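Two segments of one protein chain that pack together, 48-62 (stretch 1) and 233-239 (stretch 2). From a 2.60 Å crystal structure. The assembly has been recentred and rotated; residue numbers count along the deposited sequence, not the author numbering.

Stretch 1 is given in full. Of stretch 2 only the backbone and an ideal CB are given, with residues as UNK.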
# COMPACT_ATOMS: atom_id res chain seq x y z
N ALA A 48 19.72 -3.57 -31.74
CA ALA A 48 19.63 -3.43 -33.19
C ALA A 48 19.40 -1.97 -33.59
O ALA A 48 20.18 -1.42 -34.36
CB ALA A 48 18.53 -4.32 -33.74
N ILE A 49 18.34 -1.36 -33.07
CA ILE A 49 18.06 0.03 -33.36
C ILE A 49 19.27 0.92 -33.05
O ILE A 49 19.57 1.85 -33.81
CB ILE A 49 16.87 0.56 -32.52
CG1 ILE A 49 15.55 0.03 -33.09
CG2 ILE A 49 16.85 2.08 -32.52
CD1 ILE A 49 15.43 0.25 -34.60
N PHE A 50 19.95 0.65 -31.94
CA PHE A 50 21.11 1.43 -31.55
C PHE A 50 22.28 1.32 -32.52
O PHE A 50 22.95 2.32 -32.78
CB PHE A 50 21.56 1.03 -30.15
CG PHE A 50 20.59 1.43 -29.06
CD1 PHE A 50 19.47 2.21 -29.36
CD2 PHE A 50 20.82 1.06 -27.74
CE1 PHE A 50 18.60 2.61 -28.37
CE2 PHE A 50 19.95 1.45 -26.74
CZ PHE A 50 18.83 2.23 -27.05
N ARG A 51 22.52 0.12 -33.05
CA ARG A 51 23.59 -0.10 -34.03
C ARG A 51 23.27 0.70 -35.31
O ARG A 51 24.17 1.28 -35.92
CB ARG A 51 23.72 -1.59 -34.38
CG ARG A 51 24.47 -2.43 -33.35
CD ARG A 51 25.97 -2.15 -33.39
NE ARG A 51 26.59 -2.27 -32.07
CZ ARG A 51 27.85 -1.92 -31.81
NH1 ARG A 51 28.62 -1.43 -32.78
NH2 ARG A 51 28.34 -2.03 -30.58
N LYS A 52 21.99 0.71 -35.70
CA LYS A 52 21.56 1.46 -36.88
C LYS A 52 21.75 2.95 -36.65
O LYS A 52 22.15 3.67 -37.56
CB LYS A 52 20.08 1.21 -37.21
CG LYS A 52 19.74 -0.17 -37.74
CD LYS A 52 18.47 -0.05 -38.57
CE LYS A 52 17.89 -1.40 -38.97
NZ LYS A 52 17.29 -2.10 -37.79
N ALA A 53 21.46 3.42 -35.44
CA ALA A 53 21.63 4.84 -35.14
C ALA A 53 23.11 5.17 -35.26
O ALA A 53 23.49 6.26 -35.70
CB ALA A 53 21.13 5.16 -33.75
N LEU A 54 23.95 4.23 -34.85
CA LEU A 54 25.39 4.39 -34.92
C LEU A 54 25.84 4.47 -36.38
O LEU A 54 26.71 5.28 -36.72
CB LEU A 54 26.08 3.20 -34.24
CG LEU A 54 27.60 3.30 -34.11
CD1 LEU A 54 27.91 4.41 -33.16
CD2 LEU A 54 28.21 2.02 -33.60
N GLU A 55 25.24 3.64 -37.23
CA GLU A 55 25.59 3.59 -38.65
C GLU A 55 25.15 4.84 -39.40
O GLU A 55 25.83 5.30 -40.31
CB GLU A 55 24.96 2.36 -39.30
CG GLU A 55 25.33 2.17 -40.78
CD GLU A 55 26.71 1.52 -41.00
OE1 GLU A 55 27.71 1.99 -40.39
OE2 GLU A 55 26.79 0.54 -41.79
N GLU A 56 24.00 5.38 -39.01
CA GLU A 56 23.42 6.58 -39.61
C GLU A 56 23.93 7.85 -38.93
O GLU A 56 23.40 8.94 -39.16
CB GLU A 56 21.89 6.52 -39.49
CG GLU A 56 21.22 5.39 -40.26
CD GLU A 56 21.32 5.58 -41.77
OE1 GLU A 56 21.61 4.58 -42.48
OE2 GLU A 56 21.12 6.73 -42.24
N GLU A 57 24.93 7.70 -38.08
CA GLU A 57 25.49 8.84 -37.34
C GLU A 57 24.42 9.70 -36.64
O GLU A 57 24.43 10.93 -36.72
CB GLU A 57 26.35 9.71 -38.27
CG GLU A 57 27.56 8.96 -38.86
CD GLU A 57 28.42 9.81 -39.77
OE1 GLU A 57 29.20 10.66 -39.27
OE2 GLU A 57 28.32 9.64 -41.01
N VAL A 58 23.49 9.04 -35.94
CA VAL A 58 22.46 9.77 -35.22
C VAL A 58 23.08 10.31 -33.93
O VAL A 58 23.87 9.62 -33.29
CB VAL A 58 21.27 8.85 -34.85
CG1 VAL A 58 20.28 9.60 -33.98
CG2 VAL A 58 20.58 8.40 -36.10
N ASP A 59 22.72 11.54 -33.56
CA ASP A 59 23.25 12.14 -32.32
C ASP A 59 22.20 12.16 -31.22
O ASP A 59 22.51 12.10 -30.03
CB ASP A 59 23.70 13.60 -32.53
CG ASP A 59 24.84 13.72 -33.50
OD1 ASP A 59 25.81 12.93 -33.35
OD2 ASP A 59 24.79 14.59 -34.39
N PHE A 60 20.95 12.26 -31.64
CA PHE A 60 19.84 12.35 -30.71
C PHE A 60 18.76 11.38 -31.15
O PHE A 60 17.99 11.67 -32.07
CB PHE A 60 19.31 13.78 -30.74
CG PHE A 60 18.49 14.15 -29.56
CD1 PHE A 60 19.08 14.72 -28.44
CD2 PHE A 60 17.11 13.94 -29.55
CE1 PHE A 60 18.30 15.08 -27.32
CE2 PHE A 60 16.34 14.29 -28.45
CZ PHE A 60 16.93 14.86 -27.33
N LEU A 61 18.72 10.23 -30.48
CA LEU A 61 17.74 9.16 -30.77
C LEU A 61 16.50 9.31 -29.90
O LEU A 61 16.58 9.37 -28.66
CB LEU A 61 18.38 7.80 -30.51
CG LEU A 61 17.51 6.59 -30.80
CD1 LEU A 61 16.88 6.74 -32.17
CD2 LEU A 61 18.33 5.33 -30.73
N ILE A 62 15.35 9.39 -30.56
CA ILE A 62 14.07 9.52 -29.89
C ILE A 62 13.30 8.21 -30.03
O ILE A 62 13.11 7.71 -31.14
CB ILE A 62 13.25 10.64 -30.52
CG1 ILE A 62 14.00 11.97 -30.38
CG2 ILE A 62 11.83 10.67 -29.91
CD1 ILE A 62 13.35 13.16 -31.04
N UNK A 233 16.72 14.42 -39.97
CA UNK A 233 16.43 13.20 -39.22
C UNK A 233 16.27 11.99 -40.11
O UNK A 233 16.09 12.11 -41.32
CB UNK A 233 15.16 13.39 -38.38
N UNK A 234 16.38 10.81 -39.50
CA UNK A 234 16.23 9.55 -40.20
C UNK A 234 15.37 8.61 -39.35
O UNK A 234 15.39 8.69 -38.13
CB UNK A 234 17.59 8.93 -40.50
N UNK A 235 14.59 7.75 -40.00
CA UNK A 235 13.76 6.81 -39.25
C UNK A 235 14.47 5.46 -39.24
O UNK A 235 14.84 4.93 -40.28
CB UNK A 235 12.36 6.69 -39.85
N UNK A 236 14.65 4.93 -38.03
CA UNK A 236 15.31 3.64 -37.82
C UNK A 236 14.21 2.60 -37.68
O UNK A 236 13.48 2.59 -36.70
CB UNK A 236 16.22 3.66 -36.59
N UNK A 237 14.10 1.73 -38.69
CA UNK A 237 13.07 0.71 -38.77
C UNK A 237 13.43 -0.68 -38.23
O UNK A 237 14.43 -1.26 -38.64
CB UNK A 237 12.65 0.57 -40.24
N UNK A 238 12.61 -1.19 -37.32
CA UNK A 238 12.82 -2.52 -36.72
C UNK A 238 11.46 -3.21 -36.53
O UNK A 238 10.99 -3.41 -35.41
CB UNK A 238 13.56 -2.41 -35.38
N UNK A 239 10.81 -3.59 -37.62
CA UNK A 239 9.51 -4.25 -37.46
C UNK A 239 9.56 -5.56 -36.65
O UNK A 239 10.42 -6.41 -36.88
CB UNK A 239 8.92 -4.54 -38.84

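At position 233 the backbone is extended and the CA-to-CB bond points sideways, with nothing of stretch 1 within 5.5 Å of the ideal CB. Residues of any size or polarity would fit. The deposited residue is Trp 233, whose indole leads away from stretch 1.

Position 234 points toward stretch 1. Its ideal CB lies 4.5 Å from Glu 56 OE2 and 5.3 Å from Val 58 CG2, so it faces a carboxylate and a methyl group together. The extended backbone suits a beta-branched residue; a small or medium apolar side chain could cover the valine, and a polar or basic one could turn to the glutamate. Val 234 is found. Its chi1 of 56° (p) brings CG1 to 3.8 Å from Val 58 CG2, while CG2 lies 4.0 Å from Glu 56 OE2.

Position 235, out of reach of stretch 1, is unconstrained by it; Phe 235 is deposited and makes no contact.

Position 236 again points toward stretch 1. The ideal CB is 4.0 Å from Ile 49 CD1 and 4.6 Å from Lys 52 CB, and ahead of it lie Ala 53, Val 58 and Leu 61. The small alanine side chain leaves room for a medium-sized apolar residue: leucine, isoleucine or methionine would all be reasonable. The residue is Leu 236, and it has the largest area covered by stretch 1. Its CD1 sits 3.5 Å from Ala 53 CB and 3.9 Å from Leu 61 CD1, while its CD2 packs 4.0 Å from both Lys 52 CB and Glu 56 CG, against the aliphatic parts of two charged side chains.

At position 237 CB points away, leaving the side chain free to be polar. Here the backbone does the work: Lys 52 NZ donates a hydrogen bond of 3.1 Å to the carbonyl O of what proves to be Asp 237. Its carboxylate OD2 is hydrogen-bonded elsewhere in the structure.

Position 238 points toward Ile 49, and its ideal CB is a tight 3.3 Å from Ile 49 CD1. A side chain here must turn past that methyl; a flat ring or a small residue could do so. His 238 adopts chi1 75° (p), its CD2 lying 3.2 Å from Ile 49 CD1.

Position 239 is out of reach of stretch 1, which leaves the choice open; its phi of -60° would admit proline among many others, and Pro 239 is found.

Stretch 2, residues 233-239: WVFLDHP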
# COMPACT_ATOMS: atom_id res chain seq x y z
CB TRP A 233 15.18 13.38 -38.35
CG TRP A 233 13.89 13.55 -39.10
CD1 TRP A 233 13.43 14.69 -39.70
CD2 TRP A 233 12.89 12.54 -39.35
NE1 TRP A 233 12.22 14.46 -40.30
CE2 TRP A 233 11.86 13.15 -40.11
CE3 TRP A 233 12.76 11.19 -39.01
CZ2 TRP A 233 10.72 12.44 -40.53
CZ3 TRP A 233 11.62 10.48 -39.43
CH2 TRP A 233 10.62 11.12 -40.19
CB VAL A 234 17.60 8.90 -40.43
CG1 VAL A 234 18.32 8.72 -39.11
CG2 VAL A 234 17.42 7.56 -41.12
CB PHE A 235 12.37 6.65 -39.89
CG PHE A 235 11.51 5.59 -39.21
CD1 PHE A 235 11.00 5.80 -37.94
CD2 PHE A 235 11.23 4.39 -39.85
CE1 PHE A 235 10.21 4.82 -37.31
CE2 PHE A 235 10.44 3.41 -39.24
CZ PHE A 235 9.93 3.62 -37.97
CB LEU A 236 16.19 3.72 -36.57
CG LEU A 236 17.24 4.84 -36.67
CD1 LEU A 236 18.07 4.89 -35.44
CD2 LEU A 236 18.12 4.62 -37.88
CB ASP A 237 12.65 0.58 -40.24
CG ASP A 237 11.32 -0.09 -40.41
OD1 ASP A 237 11.01 -0.49 -41.55
OD2 ASP A 237 10.58 -0.21 -39.42
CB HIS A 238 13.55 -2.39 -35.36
CG HIS A 238 12.69 -1.89 -34.22
ND1 HIS A 238 11.92 -2.73 -33.44
CD2 HIS A 238 12.47 -0.63 -33.73
CE1 HIS A 238 11.27 -2.03 -32.53
NE2 HIS A 238 11.59 -0.75 -32.68
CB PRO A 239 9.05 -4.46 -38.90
CG PRO A 239 10.32 -4.64 -39.62
CD PRO A 239 11.21 -3.57 -39.03
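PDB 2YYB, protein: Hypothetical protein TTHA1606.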